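Local coordinates for protein Rho guanyl nucleotide exchange factor (Rom2), putative (Aspergillus fumigatus Af293, PDB 5O51) that probably acts, as a whole, as a guanine-nucleotide exchange factor for Rho-type GTPases, this piece being its beta-propeller CNH domain, at residues 132-137 with 177-182. Sequence-based numbering, arbitrary orientation.
Sequences TSALSS and PAESSS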
loop_
_atom_site.group_PDB
_atom_site.type_symbol
_atom_site.label_atom_id
_atom_site.label_comp_id
_atom_site.label_asym_id
_atom_site.label_seq_id
_atom_site.Cartn_x
_atom_site.Cartn_y
_atom_site.Cartn_z
ATOM N N THR A 132 -12.336 -7.481 -7.380
ATOM C CA THR A 132 -13.283 -6.375 -7.320
ATOM C C THR A 132 -13.580 -5.888 -8.717
ATOM O O THR A 132 -12.739 -6.005 -9.600
ATOM C CB THR A 132 -12.736 -5.203 -6.444
ATOM O OG1 THR A 132 -13.744 -4.189 -6.242
ATOM C CG2 THR A 132 -11.474 -4.564 -7.067
ATOM N N SER A 133 -14.793 -5.376 -8.907
ATOM C CA SER A 133 -15.216 -4.677 -10.133
ATOM C C SER A 133 -16.145 -3.528 -9.710
ATOM O O SER A 133 -16.428 -3.399 -8.530
ATOM C CB SER A 133 -15.953 -5.656 -11.064
ATOM O OG SER A 133 -16.853 -6.486 -10.341
ATOM N N ALA A 134 -16.607 -2.691 -10.645
ATOM C CA ALA A 134 -17.813 -1.864 -10.409
ATOM C C ALA A 134 -18.955 -2.882 -10.495
ATOM O O ALA A 134 -19.200 -3.440 -11.568
ATOM C CB ALA A 134 -17.961 -0.770 -11.461
ATOM N N LEU A 135 -19.602 -3.150 -9.359
ATOM C CA LEU A 135 -20.473 -4.324 -9.136
ATOM C C LEU A 135 -20.193 -4.828 -7.718
ATOM O O LEU A 135 -20.929 -4.507 -6.793
ATOM C CB LEU A 135 -20.300 -5.451 -10.207
ATOM C CG LEU A 135 -21.024 -6.815 -10.131
ATOM C CD1 LEU A 135 -21.831 -7.086 -11.398
ATOM C CD2 LEU A 135 -20.062 -7.970 -9.864
ATOM N N SER A 136 -19.093 -5.555 -7.526
ATOM C CA SER A 136 -18.865 -6.231 -6.256
ATOM C C SER A 136 -17.388 -6.566 -5.998
ATOM O O SER A 136 -16.507 -6.261 -6.828
ATOM C CB SER A 136 -19.739 -7.508 -6.190
ATOM O OG SER A 136 -19.048 -8.661 -6.653
ATOM N N SER A 137 -17.164 -7.231 -4.857
ATOM C CA SER A 137 -15.842 -7.547 -4.364
ATOM C C SER A 137 -15.865 -8.873 -3.610
ATOM O O SER A 137 -16.747 -9.120 -2.818
ATOM C CB SER A 137 -15.323 -6.393 -3.448
ATOM O OG SER A 137 -15.055 -5.166 -4.175
ATOM N N PRO A 177 -21.145 -6.169 -1.767
ATOM C CA PRO A 177 -21.792 -5.642 -2.982
ATOM C C PRO A 177 -21.376 -4.207 -3.317
ATOM O O PRO A 177 -22.236 -3.321 -3.355
ATOM C CB PRO A 177 -23.292 -5.730 -2.630
ATOM C CG PRO A 177 -23.321 -5.489 -1.158
ATOM C CD PRO A 177 -22.084 -6.173 -0.619
ATOM N N ALA A 178 -20.074 -4.001 -3.554
ATOM C CA ALA A 178 -19.510 -2.728 -4.066
ATOM C C ALA A 178 -18.038 -2.831 -4.563
ATOM O O ALA A 178 -17.275 -3.709 -4.154
ATOM C CB ALA A 178 -19.618 -1.649 -3.007
ATOM N N GLU A 179 -17.657 -1.901 -5.431
ATOM C CA GLU A 179 -16.255 -1.734 -5.847
ATOM C C GLU A 179 -15.361 -1.307 -4.647
ATOM O O GLU A 179 -15.683 -0.316 -3.970
ATOM C CB GLU A 179 -16.161 -0.688 -6.970
ATOM C CG GLU A 179 -14.798 -0.623 -7.678
ATOM C CD GLU A 179 -14.733 0.415 -8.794
ATOM O OE1 GLU A 179 -15.315 1.514 -8.645
ATOM O OE2 GLU A 179 -14.086 0.130 -9.827
ATOM N N SER A 180 -14.262 -2.049 -4.411
ATOM C CA SER A 180 -13.334 -1.793 -3.276
ATOM C C SER A 180 -12.004 -1.165 -3.695
ATOM O O SER A 180 -11.338 -1.702 -4.566
ATOM C CB SER A 180 -13.031 -3.072 -2.532
ATOM O OG SER A 180 -14.180 -3.545 -1.892
ATOM N N SER A 181 -11.660 -0.035 -3.056
ATOM C CA SER A 181 -10.358 0.672 -3.178
ATOM C C SER A 181 -9.245 0.071 -2.305
ATOM O O SER A 181 -8.123 -0.017 -2.749
ATOM C CB SER A 181 -10.473 2.140 -2.753
ATOM O OG SER A 181 -11.429 2.868 -3.499
ATOM N N SER A 182 -9.543 -0.336 -1.071
ATOM C CA SER A 182 -8.492 -0.692 -0.123
ATOM C C SER A 182 -8.929 -1.629 1.009
ATOM O O SER A 182 -10.098 -1.814 1.257
ATOM C CB SER A 182 -7.988 0.590 0.496
ATOM O OG SER A 182 -8.998 1.246 1.236
#
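Thr132 holds OG1 anti to its backbone N (chi1 -172°), while Ser137 and Ser180 each place OG anti to the carbonyl carbon, beside the backbone N, and the three hydroxyls converge where the hairpin turn meets the incoming strand. Ser137 OG, the hub, donates to Ala178 O at 2.7 Å, in the plane of that carbonyl. Thr132 OG1 donates to Ser137 OG at 2.6 Å. Ser180 OG gives Ser137 OG a second bond, at 2.9 Å. Thr132 OG1 in turn takes the amide of Ser180, N to OG1 2.9 Å, in an almost straight bond (177°). Further out, the extended Glu179 side chain runs past the turn, its CB 3.1 Å from Ser133 O. The turn itself is closed by Ser133 N to Ser136 O and joins strands 125-132 and 137-143 of one propeller blade; residues 177-179 lead from that blade's last strand, 169-176, into 180-186, the first strand of the next, with Ser180 also resting on Val192 and Cys194. Two hydrogen-bond paths, from Ser180 N through Thr132 OG1 and directly from Ser180 OG, thus meet at Ser137 OG and end on Ala178 O, satisfying the buried serine hydroxyls and tying the link between blades to the turn.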